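Local coordinates for protein UDP-glucose 4-epimerase (Brucella ovis, PDB 4WOK) that probably interconverts UDP-glucose and UDP-galactose by inverting the configuration at C4 of the sugar, with a bound NAD as redox cofactor, at residues A79-F83 with H243-V247; R172-Y178 with G255-L261; N12-V16 with T71-P77. The protein carries 2 engineered substitutions. One frame throughout, in Å; residues are numbered along the deposited sequence.

Contact 1 of 3, residues A79-F83 with H243-V247. With NAD (nicotinamide-adenine-dinucleotide), chain B.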
loop_
_atom_site.group_PDB
_atom_site.type_symbol
_atom_site.label_atom_id
_atom_site.label_comp_id
_atom_site.label_asym_id
_atom_site.label_seq_id
_atom_site.Cartn_x
_atom_site.Cartn_y
_atom_site.Cartn_z
ATOM N N ALA A 79 6.571 -17.897 2.759
ATOM C CA ALA A 79 6.822 -16.575 2.212
ATOM C C ALA A 79 6.639 -15.535 3.305
ATOM O O ALA A 79 5.938 -15.780 4.295
ATOM C CB ALA A 79 5.882 -16.270 1.045
ATOM N N VAL A 80 7.251 -14.371 3.098
ATOM C CA VAL A 80 7.110 -13.227 3.992
ATOM C C VAL A 80 6.587 -12.046 3.170
ATOM O O VAL A 80 7.145 -11.725 2.126
ATOM C CB VAL A 80 8.454 -12.861 4.664
ATOM C CG1 VAL A 80 8.319 -11.606 5.553
ATOM C CG2 VAL A 80 8.974 -14.041 5.472
ATOM N N ILE A 81 5.494 -11.433 3.621
ATOM C CA ILE A 81 4.982 -10.232 2.976
ATOM C C ILE A 81 5.241 -9.050 3.915
ATOM O O ILE A 81 4.816 -9.059 5.070
ATOM C CB ILE A 81 3.499 -10.343 2.657
ATOM C CG1 ILE A 81 3.202 -11.695 1.984
ATOM C CG2 ILE A 81 3.081 -9.208 1.733
ATOM C CD1 ILE A 81 1.743 -11.869 1.630
ATOM N N HIS A 82 5.941 -8.049 3.400
ATOM C CA HIS A 82 6.471 -6.969 4.222
ATOM C C HIS A 82 5.658 -5.696 3.994
ATOM O O HIS A 82 5.851 -5.000 3.000
ATOM C CB HIS A 82 7.947 -6.751 3.888
ATOM C CG HIS A 82 8.590 -5.635 4.660
ATOM N ND1 HIS A 82 8.027 -5.102 5.798
ATOM C CD2 HIS A 82 9.758 -4.980 4.465
ATOM C CE1 HIS A 82 8.822 -4.146 6.267
ATOM N NE2 HIS A 82 9.869 -4.047 5.473
ATOM N N PHE A 83 4.734 -5.418 4.912
ATOM C CA PHE A 83 3.948 -4.178 4.912
ATOM C C PHE A 83 4.372 -3.202 6.014
ATOM O O PHE A 83 3.770 -2.142 6.170
ATOM C CB PHE A 83 2.460 -4.453 5.146
ATOM C CG PHE A 83 1.784 -5.255 4.066
ATOM C CD1 PHE A 83 1.439 -4.669 2.860
ATOM C CD2 PHE A 83 1.438 -6.586 4.288
ATOM C CE1 PHE A 83 0.776 -5.415 1.865
ATOM C CE2 PHE A 83 0.781 -7.324 3.308
ATOM C CZ PHE A 83 0.454 -6.734 2.099
ATOM N N HIS A 243 -0.548 -9.294 -3.931
ATOM C CA HIS A 243 0.500 -9.730 -3.013
ATOM C C HIS A 243 0.469 -11.242 -2.877
ATOM O O HIS A 243 1.518 -11.883 -2.747
ATOM C CB HIS A 243 0.349 -9.062 -1.649
ATOM C CG HIS A 243 0.791 -7.631 -1.622
ATOM N ND1 HIS A 243 0.119 -6.631 -2.294
ATOM C CD2 HIS A 243 1.836 -7.031 -1.000
ATOM C CE1 HIS A 243 0.731 -5.475 -2.083
ATOM N NE2 HIS A 243 1.775 -5.689 -1.300
ATOM N N VAL A 244 -0.726 -11.833 -2.929
ATOM C CA VAL A 244 -0.796 -13.291 -2.853
ATOM C C VAL A 244 -0.370 -13.908 -4.195
ATOM O O VAL A 244 0.308 -14.945 -4.222
ATOM C CB VAL A 244 -2.205 -13.789 -2.439
ATOM C CG1 VAL A 244 -2.268 -15.305 -2.455
ATOM C CG2 VAL A 244 -2.555 -13.267 -1.048
ATOM N N LEU A 245 -0.733 -13.275 -5.310
ATOM C CA LEU A 245 -0.235 -13.763 -6.599
ATOM C C LEU A 245 1.301 -13.745 -6.606
ATOM O O LEU A 245 1.940 -14.635 -7.151
ATOM C CB LEU A 245 -0.776 -12.934 -7.756
ATOM C CG LEU A 245 -2.220 -13.177 -8.187
ATOM C CD1 LEU A 245 -2.639 -12.090 -9.158
ATOM C CD2 LEU A 245 -2.396 -14.563 -8.831
ATOM N N ALA A 246 1.884 -12.728 -5.981
ATOM C CA ALA A 246 3.342 -12.620 -5.906
ATOM C C ALA A 246 3.929 -13.791 -5.107
ATOM O O ALA A 246 4.985 -14.332 -5.451
ATOM C CB ALA A 246 3.742 -11.269 -5.288
ATOM N N VAL A 247 3.230 -14.196 -4.049
ATOM C CA VAL A 247 3.622 -15.385 -3.296
ATOM C C VAL A 247 3.606 -16.610 -4.211
ATOM O O VAL A 247 4.540 -17.412 -4.219
ATOM C CB VAL A 247 2.689 -15.636 -2.084
ATOM C CG1 VAL A 247 2.935 -17.016 -1.491
ATOM C CG2 VAL A 247 2.858 -14.534 -1.003
HETATM P PA NAD B . -0.783 0.822 7.998
HETATM O O1A NAD B . 0.019 1.751 8.890
HETATM O O2A NAD B . -2.249 0.551 8.169
HETATM O O5B NAD B . -0.054 -0.731 8.243
HETATM C C5B NAD B . 1.282 -0.603 8.680
HETATM C C4B NAD B . 1.476 -1.783 9.668
HETATM O O4B NAD B . 2.867 -1.956 9.970
HETATM C C3B NAD B . 0.750 -1.319 10.937
HETATM O O3B NAD B . -0.047 -2.388 11.381
HETATM C C2B NAD B . 1.923 -1.022 11.904
HETATM O O2B NAD B . 1.563 -1.280 13.204
HETATM C C1B NAD B . 2.993 -2.059 11.402
HETATM N N9A NAD B . 4.373 -1.610 11.668
HETATM C C8A NAD B . 4.975 -0.366 11.375
HETATM N N7A NAD B . 6.263 -0.323 11.731
HETATM C C5A NAD B . 6.506 -1.588 12.282
HETATM C C6A NAD B . 7.667 -2.159 12.847
HETATM N N6A NAD B . 8.831 -1.431 12.932
HETATM N N1A NAD B . 7.632 -3.432 13.308
HETATM C C2A NAD B . 6.445 -4.113 13.211
HETATM N N3A NAD B . 5.251 -3.689 12.705
HETATM C C4A NAD B . 5.341 -2.405 12.241
HETATM O O3 NAD B . -0.258 1.341 6.570
HETATM P PN NAD B . -0.862 0.614 5.259
HETATM O O1N NAD B . -1.556 -0.710 5.404
HETATM O O2N NAD B . -1.324 1.749 4.414
HETATM O O5D NAD B . 0.472 0.284 4.211
HETATM C C5D NAD B . 1.343 -0.591 4.734
HETATM C C4D NAD B . 2.370 -0.851 3.632
HETATM O O4D NAD B . 1.804 -0.406 2.332
HETATM C C3D NAD B . 3.609 0.037 3.869
HETATM O O3D NAD B . 4.689 -0.686 3.370
HETATM C C2D NAD B . 3.294 1.239 2.972
HETATM O O2D NAD B . 4.396 1.910 2.505
HETATM C C1D NAD B . 2.742 0.447 1.763
HETATM N N1N NAD B . 2.015 1.440 0.823
HETATM C C2N NAD B . 0.781 1.932 1.242
HETATM C C3N NAD B . 0.100 2.844 0.394
HETATM C C7N NAD B . -1.234 3.385 0.835
HETATM O O7N NAD B . -1.867 4.153 0.105
HETATM N N7N NAD B . -1.726 3.004 2.068
HETATM C C4N NAD B . 0.685 3.223 -0.816
HETATM C C5N NAD B . 1.925 2.713 -1.202
HETATM C C6N NAD B . 2.595 1.811 -0.364
#

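Contact 2 of 3, residues R172-Y178 with G255-L261. With NAD (nicotinamide-adenine-dinucleotide), chain B.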
loop_
_atom_site.group_PDB
_atom_site.type_symbol
_atom_site.label_atom_id
_atom_site.label_comp_id
_atom_site.label_asym_id
_atom_site.label_seq_id
_atom_site.Cartn_x
_atom_site.Cartn_y
_atom_site.Cartn_z
ATOM N N ARG A 172 14.868 -14.392 -2.755
ATOM C CA ARG A 172 13.975 -14.229 -3.898
ATOM C C ARG A 172 12.864 -13.260 -3.530
ATOM O O ARG A 172 12.333 -13.319 -2.415
ATOM C CB ARG A 172 13.384 -15.570 -4.333
ATOM C CG ARG A 172 14.445 -16.595 -4.745
ATOM C CD ARG A 172 13.835 -17.865 -5.325
ATOM N NE ARG A 172 13.013 -18.587 -4.358
ATOM C CZ ARG A 172 13.477 -19.504 -3.512
ATOM N NH1 ARG A 172 14.768 -19.818 -3.507
ATOM N NH2 ARG A 172 12.650 -20.116 -2.672
ATOM N N TYR A 173 12.497 -12.375 -4.448
ATOM C CA TYR A 173 11.554 -11.332 -4.066
ATOM C C TYR A 173 10.714 -10.799 -5.192
ATOM O O TYR A 173 11.044 -10.948 -6.362
ATOM C CB TYR A 173 12.297 -10.151 -3.426
ATOM C CG TYR A 173 13.144 -9.378 -4.407
ATOM C CD1 TYR A 173 14.444 -9.775 -4.689
ATOM C CD2 TYR A 173 12.647 -8.247 -5.050
ATOM C CE1 TYR A 173 15.230 -9.070 -5.580
ATOM C CE2 TYR A 173 13.419 -7.540 -5.948
ATOM C CZ TYR A 173 14.714 -7.956 -6.207
ATOM O OH TYR A 173 15.497 -7.256 -7.098
ATOM N N VAL A 174 9.632 -10.139 -4.797
ATOM C CA VAL A 174 8.791 -9.370 -5.692
ATOM C C VAL A 174 8.544 -8.058 -4.987
ATOM O O VAL A 174 8.080 -8.053 -3.844
ATOM C CB VAL A 174 7.448 -10.053 -5.991
ATOM C CG1 VAL A 174 6.540 -9.138 -6.827
ATOM C CG2 VAL A 174 7.663 -11.390 -6.698
ATOM N N ALA A 175 8.875 -6.958 -5.649
ATOM C CA ALA A 175 8.577 -5.638 -5.117
ATOM C C ALA A 175 7.341 -5.135 -5.837
ATOM O O ALA A 175 7.267 -5.201 -7.062
ATOM C CB ALA A 175 9.758 -4.685 -5.302
ATOM N N LEU A 176 6.363 -4.652 -5.077
ATOM C CA LEU A 176 5.107 -4.204 -5.662
ATOM C C LEU A 176 4.925 -2.709 -5.433
ATOM O O LEU A 176 4.868 -2.249 -4.291
ATOM C CB LEU A 176 3.931 -4.989 -5.077
ATOM C CG LEU A 176 3.949 -6.503 -5.324
ATOM C CD1 LEU A 176 2.829 -7.185 -4.544
ATOM C CD2 LEU A 176 3.843 -6.843 -6.817
ATOM N N ARG A 177 4.837 -1.964 -6.532
ATOM C CA ARG A 177 4.757 -0.510 -6.490
ATOM C C ARG A 177 3.341 -0.039 -6.822
ATOM O O ARG A 177 2.750 -0.471 -7.813
ATOM C CB ARG A 177 5.757 0.118 -7.478
ATOM C CG ARG A 177 7.204 -0.334 -7.314
ATOM C CD ARG A 177 8.085 0.244 -8.426
ATOM N NE ARG A 177 9.477 -0.191 -8.334
ATOM C CZ ARG A 177 10.272 -0.364 -9.392
ATOM N NH1 ARG A 177 9.811 -0.137 -10.616
ATOM N NH2 ARG A 177 11.527 -0.756 -9.230
ATOM N N TYR A 178 2.794 0.843 -5.993
ATOM C CA TYR A 178 1.482 1.417 -6.278
ATOM C C TYR A 178 1.374 2.770 -5.607
ATOM O O TYR A 178 2.209 3.118 -4.763
ATOM C CB TYR A 178 0.358 0.482 -5.818
ATOM C CG TYR A 178 0.521 -0.032 -4.395
ATOM C CD1 TYR A 178 1.340 -1.129 -4.112
ATOM C CD2 TYR A 178 -0.161 0.567 -3.346
ATOM C CE1 TYR A 178 1.487 -1.592 -2.821
ATOM C CE2 TYR A 178 -0.035 0.105 -2.055
ATOM C CZ TYR A 178 0.796 -0.971 -1.794
ATOM O OH TYR A 178 0.931 -1.426 -0.501
ATOM N N GLY A 255 11.075 -15.790 -11.249
ATOM C CA GLY A 255 12.209 -14.908 -11.039
ATOM C C GLY A 255 11.837 -13.648 -10.274
ATOM O O GLY A 255 10.653 -13.322 -10.115
ATOM N N ASN A 256 12.849 -12.927 -9.808
ATOM C CA ASN A 256 12.608 -11.704 -9.055
ATOM C C ASN A 256 11.892 -10.674 -9.920
ATOM O O ASN A 256 12.114 -10.601 -11.131
ATOM C CB ASN A 256 13.923 -11.135 -8.524
ATOM C CG ASN A 256 14.665 -12.113 -7.632
ATOM O OD1 ASN A 256 14.058 -12.913 -6.914
ATOM N ND2 ASN A 256 15.989 -12.046 -7.666
ATOM N N LEU A 257 11.012 -9.891 -9.306
ATOM C CA LEU A 257 10.185 -8.947 -10.054
ATOM C C LEU A 257 10.067 -7.623 -9.323
ATOM O O LEU A 257 10.123 -7.577 -8.093
ATOM C CB LEU A 257 8.778 -9.499 -10.275
ATOM C CG LEU A 257 8.495 -10.676 -11.195
ATOM C CD1 LEU A 257 7.008 -11.008 -11.123
ATOM C CD2 LEU A 257 8.918 -10.354 -12.625
ATOM N N ALA A 258 9.900 -6.554 -10.090
ATOM C CA ALA A 258 9.413 -5.288 -9.560
ATOM C C ALA A 258 8.368 -4.767 -10.536
ATOM O O ALA A 258 8.697 -4.411 -11.672
ATOM C CB ALA A 258 10.549 -4.291 -9.374
ATOM N N VAL A 259 7.103 -4.764 -10.115
ATOM C CA VAL A 259 6.017 -4.348 -10.996
ATOM C C VAL A 259 5.065 -3.335 -10.348
ATOM O O VAL A 259 4.896 -3.314 -9.132
ATOM C CB VAL A 259 5.190 -5.565 -11.484
ATOM C CG1 VAL A 259 6.082 -6.568 -12.219
ATOM C CG2 VAL A 259 4.480 -6.237 -10.328
ATOM N N ASN A 260 4.458 -2.502 -11.194
ATOM C CA ASN A 260 3.413 -1.569 -10.806
ATOM C C ASN A 260 2.065 -2.252 -10.608
ATOM O O ASN A 260 1.732 -3.196 -11.325
ATOM C CB ASN A 260 3.242 -0.484 -11.868
ATOM C CG ASN A 260 4.456 0.406 -12.016
ATOM O OD1 ASN A 260 5.254 0.555 -11.091
ATOM N ND2 ASN A 260 4.591 1.024 -13.192
ATOM N N LEU A 261 1.285 -1.752 -9.655
ATOM C CA LEU A 261 -0.093 -2.190 -9.458
ATOM C C LEU A 261 -1.037 -1.010 -9.640
ATOM O O LEU A 261 -0.811 0.061 -9.081
ATOM C CB LEU A 261 -0.282 -2.797 -8.069
ATOM C CG LEU A 261 0.595 -3.995 -7.706
ATOM C CD1 LEU A 261 0.310 -4.442 -6.286
ATOM C CD2 LEU A 261 0.376 -5.129 -8.691
HETATM P PA NAD B . -0.783 0.822 7.998
HETATM O O1A NAD B . 0.019 1.751 8.890
HETATM O O2A NAD B . -2.249 0.551 8.169
HETATM O O5B NAD B . -0.054 -0.731 8.243
HETATM C C5B NAD B . 1.282 -0.603 8.680
HETATM C C4B NAD B . 1.476 -1.783 9.668
HETATM O O4B NAD B . 2.867 -1.956 9.970
HETATM C C3B NAD B . 0.750 -1.319 10.937
HETATM O O3B NAD B . -0.047 -2.388 11.381
HETATM C C2B NAD B . 1.923 -1.022 11.904
HETATM O O2B NAD B . 1.563 -1.280 13.204
HETATM C C1B NAD B . 2.993 -2.059 11.402
HETATM N N9A NAD B . 4.373 -1.610 11.668
HETATM C C8A NAD B . 4.975 -0.366 11.375
HETATM N N7A NAD B . 6.263 -0.323 11.731
HETATM C C5A NAD B . 6.506 -1.588 12.282
HETATM C C6A NAD B . 7.667 -2.159 12.847
HETATM N N6A NAD B . 8.831 -1.431 12.932
HETATM N N1A NAD B . 7.632 -3.432 13.308
HETATM C C2A NAD B . 6.445 -4.113 13.211
HETATM N N3A NAD B . 5.251 -3.689 12.705
HETATM C C4A NAD B . 5.341 -2.405 12.241
HETATM O O3 NAD B . -0.258 1.341 6.570
HETATM P PN NAD B . -0.862 0.614 5.259
HETATM O O1N NAD B . -1.556 -0.710 5.404
HETATM O O2N NAD B . -1.324 1.749 4.414
HETATM O O5D NAD B . 0.472 0.284 4.211
HETATM C C5D NAD B . 1.343 -0.591 4.734
HETATM C C4D NAD B . 2.370 -0.851 3.632
HETATM O O4D NAD B . 1.804 -0.406 2.332
HETATM C C3D NAD B . 3.609 0.037 3.869
HETATM O O3D NAD B . 4.689 -0.686 3.370
HETATM C C2D NAD B . 3.294 1.239 2.972
HETATM O O2D NAD B . 4.396 1.910 2.505
HETATM C C1D NAD B . 2.742 0.447 1.763
HETATM N N1N NAD B . 2.015 1.440 0.823
HETATM C C2N NAD B . 0.781 1.932 1.242
HETATM C C3N NAD B . 0.100 2.844 0.394
HETATM C C7N NAD B . -1.234 3.385 0.835
HETATM O O7N NAD B . -1.867 4.153 0.105
HETATM N N7N NAD B . -1.726 3.004 2.068
HETATM C C4N NAD B . 0.685 3.223 -0.816
HETATM C C5N NAD B . 1.925 2.713 -1.202
HETATM C C6N NAD B . 2.595 1.811 -0.364
#

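Contact 3 of 3, residues N12-V16 with T71-P77. Engineered in segment 71-77: Ala76 (natural residue Val).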
loop_
_atom_site.group_PDB
_atom_site.type_symbol
_atom_site.label_atom_id
_atom_site.label_comp_id
_atom_site.label_asym_id
_atom_site.label_seq_id
_atom_site.Cartn_x
_atom_site.Cartn_y
_atom_site.Cartn_z
ATOM N N ASN A 12 2.160 -24.176 5.063
ATOM C CA ASN A 12 1.332 -23.142 4.474
ATOM C C ASN A 12 1.270 -21.875 5.327
ATOM O O ASN A 12 0.424 -21.027 5.082
ATOM C CB ASN A 12 -0.085 -23.678 4.195
ATOM C CG ASN A 12 -0.900 -23.870 5.459
ATOM O OD1 ASN A 12 -0.353 -24.147 6.531
ATOM N ND2 ASN A 12 -2.223 -23.718 5.343
ATOM N N ASN A 13 2.174 -21.733 6.304
ATOM C CA ASN A 13 2.265 -20.453 7.038
ATOM C C ASN A 13 2.838 -19.357 6.145
ATOM O O ASN A 13 3.847 -19.566 5.465
ATOM C CB ASN A 13 3.130 -20.589 8.295
ATOM C CG ASN A 13 2.504 -21.476 9.349
ATOM O OD1 ASN A 13 1.281 -21.493 9.524
ATOM N ND2 ASN A 13 3.344 -22.220 10.067
ATOM N N VAL A 14 2.198 -18.193 6.151
ATOM C CA VAL A 14 2.717 -17.033 5.452
ATOM C C VAL A 14 2.839 -15.922 6.477
ATOM O O VAL A 14 1.878 -15.594 7.163
ATOM C CB VAL A 14 1.809 -16.620 4.274
ATOM C CG1 VAL A 14 2.253 -15.284 3.677
ATOM C CG2 VAL A 14 1.843 -17.717 3.199
ATOM N N LEU A 15 4.048 -15.398 6.641
ATOM C CA LEU A 15 4.282 -14.369 7.639
ATOM C C LEU A 15 3.914 -13.001 7.056
ATOM O O LEU A 15 4.501 -12.547 6.075
ATOM C CB LEU A 15 5.738 -14.379 8.107
ATOM C CG LEU A 15 6.049 -13.409 9.249
ATOM C CD1 LEU A 15 5.389 -13.921 10.531
ATOM C CD2 LEU A 15 7.565 -13.289 9.413
ATOM N N VAL A 16 2.924 -12.363 7.655
ATOM C CA VAL A 16 2.466 -11.066 7.177
ATOM C C VAL A 16 2.936 -10.007 8.153
ATOM O O VAL A 16 2.325 -9.760 9.196
ATOM C CB VAL A 16 0.942 -11.023 7.019
ATOM C CG1 VAL A 16 0.524 -9.723 6.350
ATOM C CG2 VAL A 16 0.459 -12.233 6.185
ATOM N N THR A 71 10.402 -16.073 15.474
ATOM C CA THR A 71 9.111 -16.245 14.830
ATOM C C THR A 71 9.240 -17.014 13.535
ATOM O O THR A 71 8.461 -17.932 13.267
ATOM C CB THR A 71 8.457 -14.889 14.555
ATOM O OG1 THR A 71 8.247 -14.221 15.799
ATOM C CG2 THR A 71 7.112 -15.077 13.854
ATOM N N MET A 72 10.219 -16.645 12.719
ATOM C CA MET A 72 10.441 -17.388 11.477
ATOM C C MET A 72 10.827 -18.850 11.728
ATOM O O MET A 72 10.419 -19.751 10.979
ATOM C CB MET A 72 11.507 -16.689 10.640
ATOM C CG MET A 72 11.073 -15.285 10.182
ATOM S SD MET A 72 12.302 -14.579 9.080
ATOM C CE MET A 72 11.537 -12.969 8.744
ATOM N N GLU A 73 11.590 -19.098 12.788
ATOM C CA GLU A 73 11.969 -20.477 13.125
ATOM C C GLU A 73 10.754 -21.281 13.589
ATOM O O GLU A 73 10.581 -22.452 13.216
ATOM C CB GLU A 73 13.077 -20.479 14.189
ATOM C CG GLU A 73 14.365 -19.876 13.638
ATOM C CD GLU A 73 15.547 -19.918 14.604
ATOM O OE1 GLU A 73 15.358 -20.177 15.814
ATOM O OE2 GLU A 73 16.680 -19.695 14.127
ATOM N N LYS A 74 9.897 -20.660 14.387
ATOM C CA LYS A 74 8.699 -21.350 14.855
ATOM C C LYS A 74 7.740 -21.684 13.707
ATOM O O LYS A 74 7.207 -22.792 13.638
ATOM C CB LYS A 74 7.977 -20.511 15.908
ATOM C CG LYS A 74 6.654 -21.114 16.353
ATOM C CD LYS A 74 5.996 -20.282 17.447
ATOM C CE LYS A 74 4.692 -20.931 17.908
ATOM N NZ LYS A 74 4.077 -20.203 19.053
ATOM N N TYR A 75 7.517 -20.728 12.806
ATOM C CA TYR A 75 6.460 -20.886 11.808
ATOM C C TYR A 75 6.950 -21.384 10.444
ATOM O O TYR A 75 6.134 -21.813 9.624
ATOM C CB TYR A 75 5.698 -19.568 11.633
ATOM C CG TYR A 75 4.813 -19.239 12.814
ATOM C CD1 TYR A 75 3.566 -19.821 12.945
ATOM C CD2 TYR A 75 5.242 -18.363 13.815
ATOM C CE1 TYR A 75 2.757 -19.541 14.026
ATOM C CE2 TYR A 75 4.438 -18.078 14.904
ATOM C CZ TYR A 75 3.193 -18.668 14.995
ATOM O OH TYR A 75 2.379 -18.412 16.067
ATOM N N ALA A 76 8.264 -21.351 10.208
ATOM C CA ALA A 76 8.834 -21.782 8.925
ATOM C C ALA A 76 7.995 -21.309 7.737
ATOM O O ALA A 76 7.529 -22.129 6.932
ATOM C CB ALA A 76 8.977 -23.332 8.889
ATOM N N PRO A 77 7.780 -19.993 7.626
ATOM C CA PRO A 77 6.835 -19.515 6.615
ATOM C C PRO A 77 7.314 -19.772 5.196
ATOM O O PRO A 77 8.516 -19.685 4.938
ATOM C CB PRO A 77 6.750 -18.015 6.890
ATOM C CG PRO A 77 8.011 -17.674 7.583
ATOM C CD PRO A 77 8.432 -18.886 8.352
HETATM O O HOH W 1 4.905 -23.107 6.781
#

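Contact 1 of 3, residues A79-F83 with H243-V247
Apolar packing dominates where strand 79-82 of the central Rossmann sheet meets helix 236-251. The local axes run close to antiparallel, at 151°, and approach to 9.6 Å, the spacing of a helix lying on a sheet. Ala79 and Ile81 point their CA-to-CB bonds toward the helix, which answers with His243 and Val247, one turn apart. Methyls meet methyls: Ala79 CB lies 4.0 Å from Val247 CG1, and Ile81 CD1 lies 3.9 Å from Val247 CG2. A second group of contacts involves the His243 ring. Ile81 CG2 abuts the edge of the imidazole, 3.7 Å from His243 CD2, whereas Phe83 CE1 sits over one face of that ring and comes within 3.3 Å of His243 NE2; the ring centroids are 4.8 Å apart with planes inclined by 31°. The polar partners of His243 lie outside the two segments: ND1 bonds to the carbonyl of Leu239, and NE2 to Ser125 OG. On the ligand side, Phe83 O approaches NAD C3D at 3.2 Å. No hydrogen bond joins the two segments, so between them the contact rests on apolar and ring packing, and His243 offers ring surface to Ile81 and Phe83 while both its nitrogens are bonded elsewhere.

Contact 2 of 3, residues R172-Y178 with G255-L261
This is a parallel beta pairing, with strand 257-260 added as the outermost strand of the seven-stranded sheet, next to strand 172-177. The axes lie 4.6 Å apart and diverge by only 16°. The parallel ladder is regular: Leu257 N donates to Tyr173 O (3.1 Å), Ala175 N to Leu257 O (2.8 Å), Val259 N to Ala175 O (3.1 Å), Arg177 N to Val259 O (2.9 Å) and Leu261 N to Arg177 O (2.7 Å). Ahead of the strand, the side chain of Asn256 takes over the carbonyl's role, its OD1 accepting from Tyr173 N at 3.0 Å, while its CB makes a CH-pi contact 4.0 Å from the Tyr173 ring centroid. Beyond the ladder, Tyr178 OH, hydrogen-bonded to Ser125 OG, lies 3.1 Å from NAD O4D. Each face has its own character. Leu176 CD2 meets Val259 CG2 at 3.6 Å on the face carrying Val174 and Leu257; on the other, the guanidinium of Arg177 spreads over Ala258 CB and forms a salt bridge with Glu159. Helix 236-251 covers Leu176 on the first face, helix 304-310 packs on Leu257 and Val259, and helix 150-169, which holds Glu159, lies against Tyr173.

Contact 3 of 3, residues N12-V16 with T71-P77
Leu15 projects from strand 13-17 onto the end of helix 65-75, its side chain overlapping Thr71 and Met72 of the helix and Pro77 just after it. Leu15 CD1 lies 3.9 Å from Thr71 CG2, Leu15 CD2 lies 4.0 Å from Met72 CE, and Leu15 CB lies 4.0 Å from Pro77 CB. Met72 extends further, to Leu110 and Cys114 of helix 96-116, so the leucine belongs to a larger apolar layer on this face of the sheet. Strand and helix run nearly antiparallel, at 160°, with axes 9.7 Å apart.

Polar contacts gather where the helix ends. Asn13 ND2 donates to Tyr75 O at 2.9 Å, an almost straight bond (171°), and the same amide nitrogen lies at the edge of the Tyr75 ring, 3.8 Å from CD1. Tyr75 directs its hydroxyl elsewhere, to Asp56. Ala76, an engineered residue replacing valine, leaves the helix with positive phi (41°). Pro77 follows, with its CA 3.2 Å from Asn13 O.

The chain thus turns from helix 65-75 toward strand 79-82, the alpha-to-beta step of a Rossmann fold. The chemistry is divided accordingly: apolar packing of Leu15 joins the strand to the helix, while Asn13 ND2 serves the carbonyl of Tyr75, the last helical residue, and one water, donating to Ala76 O just beyond it, accepts from Asn13 N.

The three contacts illustrate how one parallel sheet is built up and then used. Strand 79-82 ties contact 1 to contact 3: Ile81 N lies 2.9 Å from Leu15 O and Ala79 O 3.0 Å from Leu15 N, probable hydrogen bonds between neighbouring strands. Their helices, 236-251 and 65-75, occupy opposite faces. Contacts 1 and 2, with centres 10 Å apart, touch through packing, His243 ND1 approaching Leu176 CD1 at 3.6 Å, and both reach NAD from strand ends, through Phe83 and Tyr178. Contact 3 stands back, with the Leu15 side chain about 10 Å from NAD and nearest atoms about 9 Å from contact 2.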